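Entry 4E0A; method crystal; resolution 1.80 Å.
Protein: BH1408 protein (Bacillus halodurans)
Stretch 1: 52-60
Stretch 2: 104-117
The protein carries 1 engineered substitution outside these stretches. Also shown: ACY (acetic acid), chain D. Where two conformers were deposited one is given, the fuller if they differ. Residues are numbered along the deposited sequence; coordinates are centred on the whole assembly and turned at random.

Stretch 1 52-60: EKSTVLVFV
Stretch 2 104-117: GIGRLIFEAIISYG

Residues 54-60 form a β-strand and residues 105-117 an α-helix, and both elements continue later in the chain. The helix lies across the strand roughly antiparallel. The angle between their N-to-C directions is 146°, and the axes approach to 9.3 Å. The gap narrows toward the start of the helix: CA of Phe 59 is 7.2 Å from CA of Ile 109, while CA of Thr 55 is 9.5 Å from CA of Tyr 116.

The strand is extended, with phi from -144° to -103° and psi from 124° to 157°. Its alternation turns Thr 55, Leu 57 and Phe 59 toward the helix. The helix is regular, with phi near -60° and psi near -45°. Its backbone bonds run i to i+4, from Leu 108 N to Gly 104 O (3.0 Å) through Gly 117 N to Ile 113 O (2.9 Å). Gly 104 is the N-cap residue; its phi/psi of 86°/2° suits glycine. Gly 106 N donates to OXT of the acetic acid at 2.9 Å.

Phe 59 is the largest bump on the strand. Its chi1 is t and its chi2 is -94°. Ile 105 (m, t) covers one ring face, with CG2 4.0 Å from the ring centroid in a CH-pi contact. Ile 105 CD1 also comes to 3.5 Å from Phe 59 CE1. Leu 108 (m, t) approaches the ring obliquely, its CD1 4.2 Å from Phe 59 CE2.

Ile 109 starts sideways, but its m, m rotamer brings the end of the side chain nearer the strand. Its CD1 lies 4.2 Å from Phe 59 CB and 4.5 Å from Leu 57 CB, so one methyl touches the bases of both side chains.

Leu 57 (m, t) fills the next hollow. The small side chain of Ala 112 leaves room for it, with Leu 57 CD1 4.1 Å from Ala 112 CB. The same CD1 lies 4.0 Å from Ile 113 CG1; Ile 113 is m, t.

At the wider end the long side chain of Tyr 116 (chi1 t, chi2 -95°) spans the gap. Its CE2 lies 3.6 Å from Thr 55 OG1; Thr 55 has chi1 m. No direct hydrogen bond joins the stretches, but water 1 bridges them. It donates to Lys 53 O at 2.9 Å. It also hydrogen-bonds Thr 55 OG1 at 2.8 Å and Tyr 116 OH at 2.5 Å. The rest of the contact is mainly apolar packing, and the whole buries 431 Å² summed over both sides.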

# COMPACT_ATOMS: atom_id res chain seq x y z
N GLU A 52 -10.93 19.55 -5.93
CA GLU A 52 -11.23 19.30 -7.34
C GLU A 52 -11.40 17.81 -7.63
O GLU A 52 -12.24 17.42 -8.44
CB GLU A 52 -10.13 19.88 -8.23
CG GLU A 52 -10.37 19.65 -9.72
CD GLU A 52 -9.15 19.95 -10.57
OE1 GLU A 52 -9.11 21.03 -11.19
OE2 GLU A 52 -8.23 19.10 -10.62
N LYS A 53 -10.60 16.99 -6.97
CA LYS A 53 -10.57 15.56 -7.27
C LYS A 53 -11.09 14.71 -6.11
O LYS A 53 -11.04 13.48 -6.17
CB LYS A 53 -9.15 15.13 -7.66
CG LYS A 53 -8.60 15.82 -8.91
CD LYS A 53 -7.10 16.05 -8.79
CE LYS A 53 -6.29 14.80 -9.15
NZ LYS A 53 -5.48 15.02 -10.39
N SER A 54 -11.59 15.35 -5.05
CA SER A 54 -12.12 14.62 -3.89
C SER A 54 -13.62 14.87 -3.71
O SER A 54 -14.16 15.87 -4.19
CB SER A 54 -11.37 15.02 -2.63
OG SER A 54 -11.52 16.42 -2.39
N THR A 55 -14.28 13.94 -3.03
CA THR A 55 -15.71 14.05 -2.75
C THR A 55 -16.00 13.47 -1.36
O THR A 55 -15.47 12.41 -1.01
CB THR A 55 -16.54 13.27 -3.78
OG1 THR A 55 -16.24 13.72 -5.10
CG2 THR A 55 -18.04 13.45 -3.50
N VAL A 56 -16.84 14.14 -0.59
CA VAL A 56 -17.24 13.60 0.71
C VAL A 56 -18.74 13.35 0.71
O VAL A 56 -19.52 14.24 0.37
CB VAL A 56 -16.88 14.55 1.85
CG1 VAL A 56 -17.20 13.88 3.19
CG2 VAL A 56 -15.39 14.93 1.76
N LEU A 57 -19.12 12.12 1.06
CA LEU A 57 -20.53 11.70 1.06
C LEU A 57 -20.97 11.43 2.49
O LEU A 57 -20.19 10.90 3.27
CB LEU A 57 -20.68 10.40 0.28
CG LEU A 57 -20.38 10.51 -1.22
CD1 LEU A 57 -20.18 9.11 -1.83
CD2 LEU A 57 -21.52 11.24 -1.90
N VAL A 58 -22.20 11.81 2.85
CA VAL A 58 -22.73 11.49 4.17
C VAL A 58 -24.10 10.85 4.07
O VAL A 58 -24.87 11.15 3.16
CB VAL A 58 -22.86 12.74 5.11
CG1 VAL A 58 -21.49 13.34 5.43
CG2 VAL A 58 -23.80 13.79 4.50
N PHE A 59 -24.38 9.95 5.01
CA PHE A 59 -25.69 9.35 5.15
C PHE A 59 -26.36 10.04 6.34
O PHE A 59 -25.80 10.08 7.44
CB PHE A 59 -25.57 7.85 5.44
CG PHE A 59 -26.89 7.18 5.67
CD1 PHE A 59 -27.39 7.03 6.95
CD2 PHE A 59 -27.65 6.73 4.60
CE1 PHE A 59 -28.62 6.43 7.16
CE2 PHE A 59 -28.87 6.13 4.81
CZ PHE A 59 -29.35 5.98 6.09
N VAL A 60 -27.56 10.58 6.13
CA VAL A 60 -28.29 11.26 7.20
C VAL A 60 -29.60 10.55 7.45
O VAL A 60 -30.40 10.38 6.52
CB VAL A 60 -28.61 12.74 6.86
CG1 VAL A 60 -29.33 13.38 8.01
CG2 VAL A 60 -27.35 13.51 6.50
N GLY A 104 -27.58 -1.91 6.59
CA GLY A 104 -27.38 -1.64 5.18
C GLY A 104 -26.82 -0.26 4.83
O GLY A 104 -26.64 0.07 3.66
N ILE A 105 -26.51 0.53 5.85
CA ILE A 105 -25.99 1.88 5.61
C ILE A 105 -24.64 1.91 4.86
O ILE A 105 -24.48 2.66 3.90
CB ILE A 105 -25.94 2.71 6.92
CG1 ILE A 105 -27.37 2.98 7.40
CG2 ILE A 105 -25.22 4.03 6.70
CD1 ILE A 105 -27.44 3.58 8.78
N GLY A 106 -23.69 1.08 5.27
CA GLY A 106 -22.41 1.01 4.57
C GLY A 106 -22.57 0.64 3.10
O GLY A 106 -21.96 1.25 2.21
N ARG A 107 -23.39 -0.37 2.85
CA ARG A 107 -23.68 -0.78 1.48
C ARG A 107 -24.25 0.36 0.64
O ARG A 107 -23.87 0.54 -0.50
CB ARG A 107 -24.65 -1.97 1.46
CG ARG A 107 -24.98 -2.47 0.07
CD ARG A 107 -25.84 -3.72 0.11
NE ARG A 107 -25.04 -4.94 0.18
CZ ARG A 107 -24.68 -5.67 -0.88
NH1 ARG A 107 -25.05 -5.30 -2.10
NH2 ARG A 107 -23.96 -6.77 -0.72
N LEU A 108 -25.16 1.14 1.22
CA LEU A 108 -25.73 2.25 0.48
C LEU A 108 -24.65 3.28 0.11
O LEU A 108 -24.63 3.79 -1.01
CB LEU A 108 -26.86 2.92 1.28
CG LEU A 108 -28.19 2.16 1.34
CD1 LEU A 108 -29.14 2.84 2.29
CD2 LEU A 108 -28.82 2.06 -0.04
N ILE A 109 -23.77 3.58 1.05
CA ILE A 109 -22.66 4.52 0.76
C ILE A 109 -21.75 3.96 -0.34
O ILE A 109 -21.38 4.67 -1.28
CB ILE A 109 -21.82 4.82 2.00
CG1 ILE A 109 -22.60 5.71 2.98
CG2 ILE A 109 -20.49 5.50 1.61
CD1 ILE A 109 -22.73 7.11 2.48
N PHE A 110 -21.42 2.68 -0.23
CA PHE A 110 -20.56 2.04 -1.23
C PHE A 110 -21.19 2.04 -2.62
O PHE A 110 -20.51 2.25 -3.62
CB PHE A 110 -20.23 0.60 -0.82
CG PHE A 110 -19.06 0.02 -1.56
CD1 PHE A 110 -17.75 0.32 -1.16
CD2 PHE A 110 -19.25 -0.83 -2.64
CE1 PHE A 110 -16.66 -0.22 -1.82
CE2 PHE A 110 -18.16 -1.38 -3.31
CZ PHE A 110 -16.86 -1.08 -2.90
N GLU A 111 -22.49 1.79 -2.69
CA GLU A 111 -23.20 1.87 -3.96
C GLU A 111 -23.08 3.27 -4.58
O GLU A 111 -22.90 3.39 -5.79
CB GLU A 111 -24.66 1.45 -3.78
CG GLU A 111 -24.79 -0.06 -3.70
CD GLU A 111 -26.10 -0.51 -3.10
OE1 GLU A 111 -26.83 0.33 -2.54
OE2 GLU A 111 -26.39 -1.72 -3.17
N ALA A 112 -23.16 4.30 -3.75
CA ALA A 112 -22.97 5.67 -4.22
C ALA A 112 -21.57 5.84 -4.81
O ALA A 112 -21.38 6.51 -5.83
CB ALA A 112 -23.19 6.65 -3.08
N ILE A 113 -20.58 5.24 -4.17
CA ILE A 113 -19.20 5.34 -4.64
C ILE A 113 -19.05 4.64 -6.00
O ILE A 113 -18.39 5.16 -6.89
CB ILE A 113 -18.20 4.81 -3.60
CG1 ILE A 113 -18.29 5.67 -2.32
CG2 ILE A 113 -16.77 4.83 -4.14
CD1 ILE A 113 -17.47 5.14 -1.18
N ILE A 114 -19.67 3.47 -6.15
CA ILE A 114 -19.67 2.78 -7.44
C ILE A 114 -20.24 3.68 -8.54
O ILE A 114 -19.64 3.82 -9.60
CB ILE A 114 -20.46 1.46 -7.39
CG1 ILE A 114 -19.76 0.45 -6.50
CG2 ILE A 114 -20.63 0.89 -8.81
CD1 ILE A 114 -20.61 -0.78 -6.16
N SER A 115 -21.37 4.32 -8.26
CA SER A 115 -22.00 5.20 -9.23
C SER A 115 -21.06 6.32 -9.64
O SER A 115 -21.01 6.71 -10.80
CB SER A 115 -23.30 5.79 -8.69
OG SER A 115 -24.31 4.80 -8.63
N TYR A 116 -20.31 6.83 -8.66
CA TYR A 116 -19.31 7.85 -8.92
C TYR A 116 -18.22 7.31 -9.84
O TYR A 116 -17.84 7.95 -10.81
CB TYR A 116 -18.70 8.33 -7.59
CG TYR A 116 -17.64 9.39 -7.76
CD1 TYR A 116 -16.29 9.06 -7.82
CD2 TYR A 116 -17.99 10.74 -7.85
CE1 TYR A 116 -15.32 10.03 -7.97
CE2 TYR A 116 -17.02 11.72 -8.01
CZ TYR A 116 -15.69 11.36 -8.06
OH TYR A 116 -14.72 12.33 -8.22
N GLY A 117 -17.70 6.13 -9.50
CA GLY A 117 -16.65 5.51 -10.31
C GLY A 117 -17.12 5.30 -11.74
O GLY A 117 -16.41 5.64 -12.68
C ACY D . -22.92 -1.41 8.17
O ACY D . -23.40 -2.30 8.91
OXT ACY D . -23.59 -0.46 7.69
CH3 ACY D . -21.46 -1.47 7.82
O HOH W 1 -13.79 12.55 -5.91